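Long-range contacts in uncharacterized ACR, COG1565 superfamily (Burkholderia thailandensis, PDB 4F3N), which is of unknown function but has the fold of S-adenosyl-L-methionine-dependent methyltransferases and may methylate arginine residues of proteins: residues A[360-365]-A[403-408]; A[213-218]-A[297-302]; A[245-250]-A[327-332]. All coordinates share one frame; numbering follows the deposited sequence. Where two conformers were deposited one is given.

Contact 1. Residues A[360-365]-A[403-408]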
# COMPACT_ATOMS: atom_id res chain seq x y z
N TYR A 360 6.69 -14.70 -1.59
CA TYR A 360 7.07 -13.53 -0.77
C TYR A 360 8.57 -13.30 -0.97
O TYR A 360 9.37 -14.19 -0.69
CB TYR A 360 6.74 -13.71 0.72
CG TYR A 360 7.39 -12.68 1.54
CD1 TYR A 360 6.92 -11.38 1.52
CD2 TYR A 360 8.53 -12.95 2.24
CE1 TYR A 360 7.58 -10.39 2.22
CE2 TYR A 360 9.18 -11.97 2.94
CZ TYR A 360 8.70 -10.69 2.93
OH TYR A 360 9.33 -9.67 3.58
N THR A 361 8.95 -12.14 -1.49
CA THR A 361 10.35 -11.83 -1.68
C THR A 361 10.53 -10.33 -1.77
O THR A 361 9.54 -9.58 -1.69
CB THR A 361 10.95 -12.59 -2.89
OG1 THR A 361 12.39 -12.52 -2.81
CG2 THR A 361 10.43 -12.00 -4.19
N SER A 362 11.77 -9.87 -1.90
CA SER A 362 12.02 -8.44 -2.02
C SER A 362 11.64 -7.97 -3.42
O SER A 362 11.62 -8.73 -4.38
CB SER A 362 13.45 -8.09 -1.68
OG SER A 362 14.32 -8.42 -2.73
N GLN A 363 11.28 -6.70 -3.56
CA GLN A 363 11.03 -6.16 -4.90
C GLN A 363 12.21 -6.39 -5.83
O GLN A 363 12.03 -6.69 -6.99
CB GLN A 363 10.77 -4.64 -4.80
CG GLN A 363 10.60 -3.99 -6.16
CD GLN A 363 9.97 -2.62 -6.06
OE1 GLN A 363 8.78 -2.50 -5.81
NE2 GLN A 363 10.78 -1.56 -6.26
N ALA A 364 13.43 -6.21 -5.33
CA ALA A 364 14.61 -6.48 -6.18
C ALA A 364 14.61 -7.89 -6.75
O ALA A 364 14.76 -8.09 -7.96
CB ALA A 364 15.92 -6.25 -5.43
N ARG A 365 14.40 -8.87 -5.89
CA ARG A 365 14.47 -10.25 -6.30
C ARG A 365 13.31 -10.55 -7.24
O ARG A 365 13.49 -11.22 -8.24
CB ARG A 365 14.39 -11.13 -5.07
CG ARG A 365 14.51 -12.60 -5.30
CD ARG A 365 15.92 -12.97 -5.69
NE ARG A 365 16.11 -12.87 -7.11
CZ ARG A 365 17.23 -13.24 -7.73
NH1 ARG A 365 17.31 -13.11 -9.04
NH2 ARG A 365 18.27 -13.73 -7.03
N MET A 403 14.88 1.25 -3.51
CA MET A 403 13.63 0.57 -3.21
C MET A 403 13.77 -0.94 -3.12
O MET A 403 12.87 -1.60 -2.71
CB MET A 403 12.62 0.85 -4.32
CG MET A 403 12.34 2.33 -4.54
SD MET A 403 11.21 2.67 -5.92
CE MET A 403 9.57 2.40 -5.25
N GLY A 404 14.89 -1.48 -3.57
CA GLY A 404 14.93 -2.91 -3.88
C GLY A 404 14.73 -3.87 -2.75
O GLY A 404 14.13 -4.97 -2.92
N GLU A 405 15.29 -3.52 -1.59
CA GLU A 405 15.16 -4.36 -0.40
C GLU A 405 13.96 -3.98 0.47
O GLU A 405 13.28 -4.86 0.97
CB GLU A 405 16.45 -4.36 0.42
CG GLU A 405 16.38 -5.13 1.72
CD GLU A 405 16.09 -6.61 1.61
OE1 GLU A 405 16.52 -7.24 0.60
OE2 GLU A 405 15.40 -7.15 2.55
N LEU A 406 13.78 -2.68 0.69
CA LEU A 406 12.73 -2.19 1.55
C LEU A 406 11.35 -2.59 1.01
O LEU A 406 10.48 -3.00 1.79
CB LEU A 406 12.79 -0.66 1.62
CG LEU A 406 11.67 -0.08 2.44
CD1 LEU A 406 11.63 -0.56 3.89
CD2 LEU A 406 11.82 1.43 2.28
N PHE A 407 11.15 -2.46 -0.30
CA PHE A 407 9.89 -2.87 -0.92
C PHE A 407 9.88 -4.39 -1.09
O PHE A 407 10.92 -4.98 -1.37
CB PHE A 407 9.73 -2.20 -2.26
CG PHE A 407 9.22 -0.76 -2.16
CD1 PHE A 407 10.01 0.23 -1.55
CD2 PHE A 407 7.97 -0.40 -2.66
CE1 PHE A 407 9.57 1.52 -1.48
CE2 PHE A 407 7.52 0.90 -2.55
CZ PHE A 407 8.31 1.85 -1.94
N LYS A 408 8.71 -5.00 -0.84
CA LYS A 408 8.50 -6.43 -0.90
C LYS A 408 7.32 -6.70 -1.81
O LYS A 408 6.49 -5.81 -2.06
CB LYS A 408 8.17 -7.05 0.48
CG LYS A 408 9.10 -6.62 1.61
CD LYS A 408 10.54 -7.11 1.38
CE LYS A 408 11.41 -6.94 2.65
NZ LYS A 408 11.69 -5.50 2.97
O HOH W 1 16.63 -7.21 -2.16
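The side-chain amide of Gln-363 and the ring of Phe-407 run side by side in the same direction, their planes 39° apart, with OE1 of Gln-363 resting 3.7 Å from CB of Phe-407. One face of the Phe-407 ring carries the methyl group of Met-403, four residues earlier in the same segment, placed toward the rim; Tyr-299 packs on this ring edge-to-face, and Thr-113, seen to bind S-adenosyl-L-homocysteine, touches the Phe-407 side chain. The bent chain of Lys-408 crosses the ring of Tyr-360: CB of Lys-408 lies 3.8 Å from CE1 of Tyr-360, and CE of Lys-408 3.6 Å from the tyrosine OH. At its far end Gln-363 brings NE2 beside CB of Met-403, 3.6 Å away, and Leu-397 O of helix 384-398 takes its hydrogen bond.

In the Rossmann-like methyltransferase sheet, strand 356-362 ends here beside the start of its antiparallel neighbour 407-414. Ser-362 and Lys-408 form a non-hydrogen-bonded pair, after which the chain enters helix 363-369 with Ser-362 at the N-cap. With OG between backbone N and carbonyl carbon (chi1 77°), the serine hydroxyl accepts the amide of Arg-365. Two other first-turn amides are met from across the contact: Gln-363 N binds Phe-407 O at 2.8 Å, almost straight but from above the carbonyl plane, and Ala-364 N binds Gly-404 O, also at 2.8 Å, on a lone pair. One water links Ser-362 OG to Glu-405 OE1, which also forms a salt bridge with Arg-428. NZ of Lys-408 donates to three carbonyl oxygens, those of Glu-405, Leu-406 and Gly-300.

Contact 2. Residues A[213-218]-A[297-302]. With EDO (1,2-ethanediol), chain D.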
# COMPACT_ATOMS: atom_id res chain seq x y z
N GLY A 213 -2.35 -4.70 -5.84
CA GLY A 213 -2.45 -3.66 -4.82
C GLY A 213 -1.06 -3.08 -4.62
O GLY A 213 -0.26 -3.64 -3.89
N ASN A 214 -0.77 -1.96 -5.30
CA ASN A 214 0.53 -1.34 -5.27
C ASN A 214 0.56 -0.14 -4.34
O ASN A 214 -0.12 0.84 -4.61
CB ASN A 214 0.77 -0.87 -6.69
CG ASN A 214 2.09 -0.24 -6.86
OD1 ASN A 214 3.11 -0.69 -6.30
ND2 ASN A 214 2.11 0.82 -7.73
N GLU A 215 1.32 -0.22 -3.25
CA GLU A 215 1.31 0.81 -2.23
C GLU A 215 -0.08 1.21 -1.75
O GLU A 215 -0.37 2.41 -1.57
CB GLU A 215 2.11 2.02 -2.75
CG GLU A 215 3.59 1.73 -2.69
CD GLU A 215 4.42 2.95 -3.02
OE1 GLU A 215 4.42 3.86 -2.22
OE2 GLU A 215 4.98 2.98 -4.12
N VAL A 216 -0.95 0.22 -1.52
CA VAL A 216 -2.24 0.48 -0.94
C VAL A 216 -2.35 0.02 0.51
O VAL A 216 -3.05 0.69 1.29
CB VAL A 216 -3.42 -0.07 -1.79
CG1 VAL A 216 -3.42 0.58 -3.17
CG2 VAL A 216 -3.36 -1.56 -1.95
N LEU A 217 -1.64 -1.04 0.89
CA LEU A 217 -1.69 -1.52 2.27
C LEU A 217 -1.12 -0.51 3.25
O LEU A 217 -1.68 -0.33 4.39
CB LEU A 217 -0.99 -2.86 2.41
CG LEU A 217 -1.60 -4.06 1.65
CD1 LEU A 217 -0.71 -5.28 1.86
CD2 LEU A 217 -3.07 -4.37 1.99
N ASP A 218 -0.09 0.22 2.80
CA ASP A 218 0.61 1.19 3.65
C ASP A 218 -0.25 2.40 4.02
O ASP A 218 0.11 3.10 4.95
CB ASP A 218 1.94 1.63 3.03
CG ASP A 218 1.76 2.39 1.74
OD1 ASP A 218 0.97 3.35 1.74
OD2 ASP A 218 2.39 2.03 0.70
N ILE A 297 2.35 -5.07 -3.40
CA ILE A 297 3.68 -4.51 -3.46
C ILE A 297 3.72 -3.38 -2.44
O ILE A 297 2.86 -2.48 -2.49
CB ILE A 297 3.98 -3.90 -4.85
CG1 ILE A 297 3.75 -4.99 -5.93
CG2 ILE A 297 5.44 -3.37 -4.91
CD1 ILE A 297 2.62 -4.67 -6.88
N ASP A 298 4.66 -3.44 -1.52
CA ASP A 298 4.73 -2.39 -0.50
C ASP A 298 6.00 -2.49 0.31
O ASP A 298 6.69 -3.52 0.33
CB ASP A 298 3.51 -2.48 0.42
CG ASP A 298 2.83 -1.16 0.67
OD1 ASP A 298 3.53 -0.11 0.83
OD2 ASP A 298 1.57 -1.16 0.71
N TYR A 299 6.29 -1.40 0.99
CA TYR A 299 7.41 -1.37 1.92
C TYR A 299 7.02 -1.93 3.28
O TYR A 299 5.92 -1.69 3.82
CB TYR A 299 7.97 0.04 2.01
CG TYR A 299 6.94 1.17 2.14
CD1 TYR A 299 6.43 1.83 1.00
CD2 TYR A 299 6.48 1.58 3.38
CE1 TYR A 299 5.53 2.88 1.12
CE2 TYR A 299 5.55 2.62 3.50
CZ TYR A 299 5.09 3.26 2.36
OH TYR A 299 4.17 4.29 2.47
N GLY A 300 7.90 -2.74 3.81
CA GLY A 300 7.68 -3.39 5.09
C GLY A 300 8.51 -4.64 5.31
O GLY A 300 9.51 -4.84 4.62
N PHE A 301 8.13 -5.45 6.30
CA PHE A 301 9.00 -6.52 6.78
C PHE A 301 8.15 -7.59 7.41
O PHE A 301 7.02 -7.34 7.83
CB PHE A 301 10.01 -6.04 7.88
CG PHE A 301 10.57 -4.64 7.70
CD1 PHE A 301 11.71 -4.44 6.96
CD2 PHE A 301 10.00 -3.55 8.35
CE1 PHE A 301 12.23 -3.17 6.78
CE2 PHE A 301 10.50 -2.26 8.17
CZ PHE A 301 11.64 -2.08 7.39
N PRO A 302 8.67 -8.80 7.51
CA PRO A 302 8.02 -9.80 8.35
C PRO A 302 8.06 -9.39 9.83
O PRO A 302 8.77 -8.48 10.20
CB PRO A 302 8.87 -11.03 8.15
CG PRO A 302 9.72 -10.74 6.93
CD PRO A 302 9.93 -9.28 6.94
C1 EDO D . 6.84 2.15 -9.60
O1 EDO D . 7.50 2.11 -8.36
C2 EDO D . 5.53 1.42 -9.44
O2 EDO D . 4.60 2.16 -8.65
O HOH W 2 0.05 -2.56 -1.18
O HOH W 3 3.23 5.15 -0.09
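Asp-218 and Asp-298 meet with their carboxylates nearly perpendicular, the planes 80° apart, and OD2 of Asp-218 comes within 2.4 Å of OD1 of Asp-298, too short a separation for a confident reading. Against Tyr-299 the same Asp-218 is turned differently: a chi1 of 65°, setting CG between backbone N and carbonyl carbon, brings its carboxylate almost parallel to the ring, 11° between the planes, with CG of Asp-218 3.2 Å from the tyrosine OH. Glu-215 approaches the ring at its edge, OE1 being 3.7 Å from CE1 of Tyr-299; a water in the ring plane bonds both OE1 and the tyrosine OH, and Thr-113 is a further partner of OE1. OD2 of Asp-298 accepts the amide of Asp-218 from above the carboxylate plane, and a second water ties it to Gly-213 O and Val-216 N.

Beside this acidic cluster two parallel strands of the methyltransferase core pair, Ile-297 N to Gly-213 O and Glu-215 N to Ile-297 O. At their end, in the cofactor site, Asn-214, known to bind S-adenosyl-L-homocysteine, lays OD1 against CB of Ile-297, while ND2 donates a straight bond to an ethanediol probably from the crystallisation liquor.

The chain turns a corner at Tyr-299. Strand 293-298 lies between 210-214 and 407-414; strand 336-342 covers Leu-217, Asp-218 and Asp-298, and helix 276-288 packs on Leu-217.

Contact 3. Residues A[245-250]-A[327-332]; sequences FVFADR and DPFVYP
Phe-329 is the bump that fills the hollow formed by Phe-245, the backbone at Val-246, and Phe-247. CB of Phe-245 sits over one face of the Phe-329 ring, 3.6 Å from its centroid, in a CH-pi contact, and the amide nitrogen of Val-246 lies above the same face. The two rings themselves are nearly parallel, 28° apart, but slid so far along each other that they barely overlap. At its far end Phe-329 presents an edge to the face of Phe-247: CE2 of Phe-329 stands 3.8 Å above the centre of that ring, the centroids being 4.8 Å apart. The wedge is backed by Pro-328, whose CG lies over the opposite face of Phe-329 and also reaches CZ of Phe-247 at 3.6 Å. Pro-332 adds a smaller knob, its CG 4.1 Å from CE2 of Phe-245.

The backbone that points Phe-329 at the strand is a type I turn from Asp-327 to Val-330. It is reinforced by an Asx turn, in which Phe-329 N donates to Asp-327 OD1 at 2.9 Å. No hydrogen bond joins the two segments; their contact consists of aromatic and apolar packing.

This packing joins strand 245-250, at the margin of an antiparallel sheet, to the loop between strands 324-325 and 336-342. Tyr-81 packs edge-to-face on both Phe-245 and Phe-329, helix 52-71 touches Phe-245, Val-237 of strand 231-239 touches Phe-329, and Leu-224 of strand 223-228 meets Phe-247.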
# COMPACT_ATOMS: atom_id res chain seq x y z
N PHE A 245 -4.08 18.75 18.85
CA PHE A 245 -4.13 17.28 18.91
C PHE A 245 -2.90 16.84 19.72
O PHE A 245 -1.81 17.41 19.55
CB PHE A 245 -4.08 16.64 17.54
CG PHE A 245 -5.30 16.94 16.69
CD1 PHE A 245 -6.53 16.46 17.04
CD2 PHE A 245 -5.18 17.74 15.56
CE1 PHE A 245 -7.66 16.74 16.26
CE2 PHE A 245 -6.29 18.04 14.78
CZ PHE A 245 -7.56 17.55 15.14
N VAL A 246 -3.07 15.81 20.54
CA VAL A 246 -1.98 15.20 21.32
C VAL A 246 -2.18 13.69 21.30
O VAL A 246 -3.32 13.24 21.28
CB VAL A 246 -1.99 15.71 22.78
CG1 VAL A 246 -3.22 15.25 23.57
CG2 VAL A 246 -0.72 15.27 23.49
N PHE A 247 -1.09 12.91 21.24
CA PHE A 247 -1.25 11.47 21.50
C PHE A 247 -1.58 11.27 22.98
O PHE A 247 -1.12 12.04 23.83
CB PHE A 247 0.04 10.70 21.20
CG PHE A 247 0.39 10.61 19.75
CD1 PHE A 247 -0.41 9.89 18.87
CD2 PHE A 247 1.54 11.20 19.29
CE1 PHE A 247 -0.05 9.79 17.53
CE2 PHE A 247 1.93 11.08 17.97
CZ PHE A 247 1.13 10.38 17.10
N ALA A 248 -2.34 10.22 23.28
CA ALA A 248 -2.72 9.91 24.64
C ALA A 248 -2.86 8.45 24.76
O ALA A 248 -3.52 7.83 23.93
CB ALA A 248 -4.02 10.60 25.02
N ASP A 249 -2.25 7.88 25.80
CA ASP A 249 -2.23 6.43 25.97
C ASP A 249 -3.33 5.97 26.92
O ASP A 249 -3.52 6.60 27.96
CB ASP A 249 -0.86 6.01 26.47
CG ASP A 249 0.22 6.24 25.46
OD1 ASP A 249 -0.07 6.17 24.26
OD2 ASP A 249 1.38 6.45 25.89
N ARG A 250 -4.05 4.91 26.56
CA ARG A 250 -5.18 4.40 27.35
C ARG A 250 -5.16 2.88 27.38
O ARG A 250 -4.80 2.27 26.39
CB ARG A 250 -6.49 4.81 26.67
CG ARG A 250 -7.59 5.15 27.62
CD ARG A 250 -8.69 5.93 26.91
NE ARG A 250 -9.54 5.03 26.15
CZ ARG A 250 -10.77 5.34 25.72
NH1 ARG A 250 -11.46 4.45 25.02
NH2 ARG A 250 -11.30 6.54 25.97
N ASP A 327 5.16 13.61 12.48
CA ASP A 327 4.03 14.20 13.20
C ASP A 327 2.74 14.18 12.39
O ASP A 327 2.53 14.99 11.50
CB ASP A 327 4.36 15.64 13.60
CG ASP A 327 3.28 16.28 14.45
OD1 ASP A 327 2.25 15.64 14.71
OD2 ASP A 327 3.49 17.43 14.88
N PRO A 328 1.80 13.27 12.74
CA PRO A 328 0.56 13.20 11.98
C PRO A 328 -0.46 14.32 12.22
O PRO A 328 -1.49 14.33 11.56
CB PRO A 328 -0.05 11.88 12.43
CG PRO A 328 0.38 11.79 13.83
CD PRO A 328 1.80 12.30 13.84
N PHE A 329 -0.18 15.25 13.14
CA PHE A 329 -1.09 16.32 13.49
C PHE A 329 -0.76 17.60 12.70
O PHE A 329 -1.48 18.58 12.76
CB PHE A 329 -0.99 16.57 15.00
CG PHE A 329 -1.30 15.35 15.82
CD1 PHE A 329 -2.41 14.56 15.50
CD2 PHE A 329 -0.50 14.98 16.84
CE1 PHE A 329 -2.71 13.41 16.22
CE2 PHE A 329 -0.79 13.86 17.59
CZ PHE A 329 -1.88 13.07 17.27
N VAL A 330 0.30 17.55 11.90
CA VAL A 330 0.58 18.66 10.93
C VAL A 330 -0.50 18.73 9.83
O VAL A 330 -0.83 17.71 9.19
CB VAL A 330 1.99 18.51 10.32
CG1 VAL A 330 2.17 19.42 9.08
CG2 VAL A 330 3.07 18.75 11.38
N TYR A 331 -1.05 19.92 9.63
CA TYR A 331 -2.02 20.23 8.58
C TYR A 331 -2.88 19.04 8.14
O TYR A 331 -2.68 18.51 7.04
CB TYR A 331 -1.32 20.89 7.38
CG TYR A 331 -0.73 22.23 7.74
CD1 TYR A 331 -1.54 23.27 8.19
CD2 TYR A 331 0.64 22.44 7.68
CE1 TYR A 331 -1.00 24.49 8.56
CE2 TYR A 331 1.19 23.67 8.04
CZ TYR A 331 0.37 24.67 8.50
OH TYR A 331 0.91 25.90 8.84
N PRO A 332 -3.81 18.61 9.00
CA PRO A 332 -4.74 17.54 8.62
C PRO A 332 -5.34 17.77 7.21
O PRO A 332 -5.85 18.85 6.91
CB PRO A 332 -5.83 17.61 9.69
CG PRO A 332 -5.13 18.12 10.88
CD PRO A 332 -4.10 19.12 10.35

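How the contacts relate
Contacts 1 and 2 are close neighbours, their centres 10 Å apart, and both belong to the seven-stranded methyltransferase sheet, whose order places 210-214, 293-298, 407-414 and 356-362 side by side. They touch directly, with Lys-408 N probably hydrogen-bonded to Asp-298 O, so together they join four adjacent strands beside the S-adenosyl-L-homocysteine site. Contact 3 stands apart, its centre 24 Å from contact 2 and 31 Å from contact 1, where a separate antiparallel sheet meets the loop 327-332. Most of that sheet, though not strand 76-77, is inserted between core strands 210-214 and 293-298, while its partner loop follows the second of these; contact 1 opens after both others have closed.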